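Local coordinates for protein Rv1364c/MT1410 (PDB 3KE6) that probably acts as a regulator of sigma-factor activity, joining a manganese-binding PP2C-type phosphatase domain to an anti-sigma-factor kinase domain, at residues L61-V73 / G116-F129. Sequence-based numbering, arbitrary orientation.
With MN (manganese (II) ion), chain E; MN (manganese (II) ion), chain F.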
loop_
_atom_site.group_PDB
_atom_site.type_symbol
_atom_site.label_atom_id
_atom_site.label_comp_id
_atom_site.label_asym_id
_atom_site.label_seq_id
_atom_site.Cartn_x
_atom_site.Cartn_y
_atom_site.Cartn_z
ATOM N N LEU A 61 0.867 8.687 3.809
ATOM C CA LEU A 61 0.779 10.120 4.128
ATOM C C LEU A 61 2.086 10.742 4.643
ATOM O O LEU A 61 2.044 11.720 5.379
ATOM C CB LEU A 61 -0.301 10.342 5.178
ATOM C CG LEU A 61 -1.681 9.763 4.869
ATOM C CD1 LEU A 61 -2.537 9.799 6.106
ATOM C CD2 LEU A 61 -2.354 10.515 3.735
ATOM N N GLY A 62 3.238 10.189 4.272
ATOM C CA GLY A 62 4.525 10.840 4.558
ATOM C C GLY A 62 5.196 10.340 5.820
ATOM O O GLY A 62 6.089 9.498 5.773
ATOM N N ASP A 63 4.767 10.875 6.956
ATOM C CA ASP A 63 5.283 10.436 8.255
ATOM C C ASP A 63 4.535 9.210 8.779
ATOM O O ASP A 63 4.918 8.658 9.817
ATOM C CB ASP A 63 5.222 11.576 9.287
ATOM C CG ASP A 63 3.796 12.075 9.544
ATOM O OD1 ASP A 63 2.908 11.797 8.705
ATOM O OD2 ASP A 63 3.566 12.755 10.575
ATOM N N ARG A 64 3.488 8.773 8.077
ATOM C CA ARG A 64 2.726 7.609 8.521
ATOM C C ARG A 64 1.993 6.897 7.386
ATOM O O ARG A 64 1.800 7.462 6.301
ATOM C CB ARG A 64 1.714 8.024 9.614
ATOM C CG ARG A 64 0.613 8.968 9.124
ATOM C CD ARG A 64 0.080 9.873 10.213
ATOM N NE ARG A 64 -1.379 10.018 10.139
ATOM C CZ ARG A 64 -2.040 10.971 9.472
ATOM N NH1 ARG A 64 -3.386 10.974 9.491
ATOM N NH2 ARG A 64 -1.381 11.916 8.794
ATOM N N LEU A 65 1.606 5.651 7.676
ATOM C CA LEU A 65 0.800 4.796 6.802
ATOM C C LEU A 65 -0.549 4.483 7.488
ATOM O O LEU A 65 -0.577 3.962 8.611
ATOM C CB LEU A 65 1.540 3.478 6.502
ATOM C CG LEU A 65 0.815 2.534 5.519
ATOM C CD1 LEU A 65 0.506 3.226 4.182
ATOM C CD2 LEU A 65 1.604 1.284 5.274
ATOM N N VAL A 66 -1.650 4.778 6.805
ATOM C CA VAL A 66 -2.989 4.516 7.347
ATOM C C VAL A 66 -3.698 3.381 6.581
ATOM O O VAL A 66 -3.837 3.425 5.348
ATOM C CB VAL A 66 -3.871 5.788 7.372
ATOM C CG1 VAL A 66 -5.231 5.452 7.930
ATOM C CG2 VAL A 66 -3.223 6.912 8.207
ATOM N N LEU A 67 -4.102 2.355 7.324
ATOM C CA LEU A 67 -4.723 1.158 6.768
ATOM C C LEU A 67 -6.205 1.125 7.113
ATOM O O LEU A 67 -6.603 1.519 8.209
ATOM C CB LEU A 67 -4.051 -0.092 7.334
ATOM C CG LEU A 67 -2.589 -0.264 6.947
ATOM C CD1 LEU A 67 -2.038 -1.554 7.517
ATOM C CD2 LEU A 67 -2.401 -0.183 5.396
ATOM N N VAL A 68 -7.020 0.637 6.184
ATOM C CA VAL A 68 -8.466 0.614 6.390
ATOM C C VAL A 68 -9.032 -0.664 5.853
ATOM O O VAL A 68 -8.744 -1.039 4.731
ATOM C CB VAL A 68 -9.184 1.790 5.633
ATOM C CG1 VAL A 68 -10.727 1.654 5.717
ATOM C CG2 VAL A 68 -8.712 3.151 6.164
ATOM N N VAL A 69 -9.857 -1.316 6.657
ATOM C CA VAL A 69 -10.733 -2.376 6.172
ATOM C C VAL A 69 -12.134 -2.091 6.715
ATOM O O VAL A 69 -12.281 -1.689 7.860
ATOM C CB VAL A 69 -10.215 -3.778 6.596
ATOM C CG1 VAL A 69 -11.332 -4.755 6.659
ATOM C CG2 VAL A 69 -9.147 -4.271 5.617
ATOM N N GLY A 70 -13.155 -2.268 5.879
ATOM C CA GLY A 70 -14.538 -2.029 6.284
ATOM C C GLY A 70 -15.536 -3.004 5.694
ATOM O O GLY A 70 -15.285 -3.567 4.637
ATOM N N ASP A 71 -16.672 -3.187 6.385
ATOM C CA ASP A 71 -17.733 -4.137 5.987
ATOM C C ASP A 71 -19.121 -3.483 6.161
ATOM O O ASP A 71 -19.511 -3.110 7.268
ATOM C CB ASP A 71 -17.645 -5.468 6.784
ATOM C CG ASP A 71 -18.473 -6.592 6.153
ATOM O OD1 ASP A 71 -19.167 -6.300 5.163
ATOM O OD2 ASP A 71 -18.457 -7.772 6.619
ATOM N N VAL A 72 -19.850 -3.352 5.056
ATOM C CA VAL A 72 -21.200 -2.797 5.044
ATOM C C VAL A 72 -22.199 -3.960 5.013
ATOM O O VAL A 72 -21.973 -4.939 4.314
ATOM C CB VAL A 72 -21.392 -1.877 3.800
ATOM C CG1 VAL A 72 -22.832 -1.518 3.601
ATOM C CG2 VAL A 72 -20.562 -0.625 3.938
ATOM N N VAL A 73 -23.302 -3.848 5.751
ATOM C CA VAL A 73 -24.264 -4.963 5.867
ATOM C C VAL A 73 -24.984 -5.270 4.546
ATOM O O VAL A 73 -25.407 -4.354 3.842
ATOM C CB VAL A 73 -25.343 -4.725 6.983
ATOM C CG1 VAL A 73 -24.703 -4.707 8.364
ATOM C CG2 VAL A 73 -26.119 -3.439 6.744
ATOM N N GLY A 116 -28.520 2.978 4.926
ATOM C CA GLY A 116 -27.869 1.667 4.879
ATOM C C GLY A 116 -26.482 1.630 5.499
ATOM O O GLY A 116 -25.871 0.564 5.612
ATOM N N SER A 117 -25.975 2.788 5.910
ATOM C CA SER A 117 -24.624 2.878 6.469
ATOM C C SER A 117 -24.558 2.545 7.953
ATOM O O SER A 117 -23.466 2.358 8.480
ATOM C CB SER A 117 -24.034 4.277 6.240
ATOM O OG SER A 117 -24.861 5.290 6.783
ATOM N N LYS A 118 -25.710 2.498 8.624
ATOM C CA LYS A 118 -25.749 2.187 10.041
ATOM C C LYS A 118 -25.306 0.746 10.241
ATOM O O LYS A 118 -25.757 -0.161 9.530
ATOM C CB LYS A 118 -27.154 2.381 10.631
ATOM C CG LYS A 118 -27.207 2.268 12.174
ATOM C CD LYS A 118 -28.393 3.042 12.766
ATOM C CE LYS A 118 -28.324 3.199 14.306
ATOM N NZ LYS A 118 -27.563 4.424 14.793
ATOM N N SER A 119 -24.407 0.563 11.207
ATOM C CA SER A 119 -23.863 -0.738 11.566
ATOM C C SER A 119 -22.806 -1.244 10.574
ATOM O O SER A 119 -22.284 -2.354 10.730
ATOM C CB SER A 119 -24.974 -1.762 11.773
ATOM O OG SER A 119 -25.923 -1.263 12.707
ATOM N N ALA A 120 -22.464 -0.434 9.572
ATOM C CA ALA A 120 -21.202 -0.642 8.883
ATOM C C ALA A 120 -20.128 -0.736 9.959
ATOM O O ALA A 120 -20.187 0.008 10.949
ATOM C CB ALA A 120 -20.896 0.510 7.950
ATOM N N THR A 121 -19.178 -1.653 9.783
ATOM C CA THR A 121 -18.038 -1.788 10.700
ATOM C C THR A 121 -16.689 -1.526 9.998
ATOM O O THR A 121 -16.526 -1.752 8.789
ATOM C CB THR A 121 -17.993 -3.171 11.319
ATOM O OG1 THR A 121 -17.388 -4.073 10.390
ATOM C CG2 THR A 121 -19.389 -3.641 11.661
ATOM N N MET A 122 -15.727 -1.040 10.774
ATOM C CA MET A 122 -14.435 -0.641 10.237
ATOM C C MET A 122 -13.325 -0.942 11.194
ATOM O O MET A 122 -13.490 -0.915 12.399
ATOM C CB MET A 122 -14.394 0.860 9.968
ATOM C CG MET A 122 -15.242 1.309 8.810
ATOM S SD MET A 122 -15.610 3.053 8.979
ATOM C CE MET A 122 -14.306 3.771 7.987
ATOM N N CYS A 123 -12.166 -1.194 10.625
ATOM C CA CYS A 123 -10.953 -1.269 11.385
ATOM C C CYS A 123 -9.893 -0.375 10.706
ATOM O O CYS A 123 -9.511 -0.607 9.566
ATOM C CB CYS A 123 -10.537 -2.725 11.464
ATOM S SG CYS A 123 -9.057 -2.998 12.345
ATOM N N VAL A 124 -9.472 0.668 11.415
ATOM C CA VAL A 124 -8.519 1.638 10.910
ATOM C C VAL A 124 -7.269 1.661 11.776
ATOM O O VAL A 124 -7.365 1.652 12.994
ATOM C CB VAL A 124 -9.112 3.047 10.937
ATOM C CG1 VAL A 124 -8.120 4.055 10.331
ATOM C CG2 VAL A 124 -10.454 3.074 10.209
ATOM N N GLY A 125 -6.101 1.719 11.140
ATOM C CA GLY A 125 -4.833 1.823 11.855
ATOM C C GLY A 125 -3.833 2.778 11.217
ATOM O O GLY A 125 -3.827 2.987 9.997
ATOM N N SER A 126 -2.977 3.359 12.055
ATOM C CA SER A 126 -1.977 4.307 11.602
ATOM C C SER A 126 -0.603 3.912 12.123
ATOM O O SER A 126 -0.391 3.836 13.324
ATOM C CB SER A 126 -2.325 5.711 12.070
ATOM O OG SER A 126 -1.649 6.674 11.278
ATOM N N LEU A 127 0.325 3.674 11.200
ATOM C CA LEU A 127 1.685 3.310 11.539
ATOM C C LEU A 127 2.559 4.543 11.540
ATOM O O LEU A 127 2.606 5.246 10.544
ATOM C CB LEU A 127 2.223 2.336 10.491
ATOM C CG LEU A 127 3.680 1.864 10.633
ATOM C CD1 LEU A 127 3.937 1.109 11.984
ATOM C CD2 LEU A 127 4.059 1.010 9.440
ATOM N N ASP A 128 3.257 4.796 12.644
ATOM C CA ASP A 128 4.327 5.798 12.664
ATOM C C ASP A 128 5.642 5.153 12.190
ATOM O O ASP A 128 6.172 4.258 12.850
ATOM C CB ASP A 128 4.507 6.384 14.069
ATOM C CG ASP A 128 5.614 7.432 14.129
ATOM O OD1 ASP A 128 5.340 8.611 13.831
ATOM O OD2 ASP A 128 6.763 7.085 14.482
ATOM N N PHE A 129 6.165 5.623 11.058
ATOM C CA PHE A 129 7.390 5.058 10.483
ATOM C C PHE A 129 8.605 5.151 11.402
ATOM O O PHE A 129 9.417 4.242 11.411
ATOM C CB PHE A 129 7.749 5.704 9.127
ATOM C CG PHE A 129 6.726 5.497 8.055
ATOM C CD1 PHE A 129 6.343 6.546 7.239
ATOM C CD2 PHE A 129 6.132 4.254 7.856
ATOM C CE1 PHE A 129 5.390 6.351 6.234
ATOM C CE2 PHE A 129 5.174 4.070 6.868
ATOM C CZ PHE A 129 4.817 5.116 6.058
HETATM MN MN MN E . -21.242 -6.942 4.803
HETATM MN MN MN F . -19.357 -9.464 6.287
HETATM O O HOH W 1 -20.907 -9.119 4.744
HETATM O O HOH W 2 -22.918 -7.849 5.932
HETATM O O HOH W 3 -22.278 -6.942 2.861
HETATM O O HOH W 4 -17.809 -9.522 4.702
HETATM O O HOH W 5 -20.945 -9.949 7.738
#
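Asp71 and Thr121 exchange two backbone hydrogen bonds, Asp71 N to Thr121 O at 2.8 Å and Thr121 N to Asp71 O at 2.9 Å. The same reciprocal pairing recurs at Val69–Cys123, Leu67–Gly125 and Leu65–Leu127, alternating with non-hydrogen-bonded pairs; with 164° between the strand directions this is a regular antiparallel ladder, and its eight N-H...O angles, 158° to 172°, show straight bonds. At its end the Asp71 carboxylate bridges two manganese ions, OD1 binding one at 2.2 Å and OD2 the other. The carbonyl O of Val72 also ligates the first ion, and a water joins both; Asp188 and Asp247 complete the protein ligands of the second. This paired-metal site at a strand end fits the PP2C phosphatase fold, whose two sheets pack face to face: Leu67, Val69 and Leu127 lean on strand 249-256 of the other sheet, while Val68 and Met122 meet Leu90 of helix 77-95 on the opposite face. There, the Val66 rotamer sets CG1 toward Val124 CG1, 4.0 Å away, and leaves CG2 beside Ser126 OG. At the far end the Phe129 ring lies against the backbone of Gly62 to Leu65: Arg64 CA sits above one face, Gly62 O lies in plane at its edge, 3.3 Å from Phe129 CE1, and Leu65 CB touches Phe129 CZ at 3.7 Å.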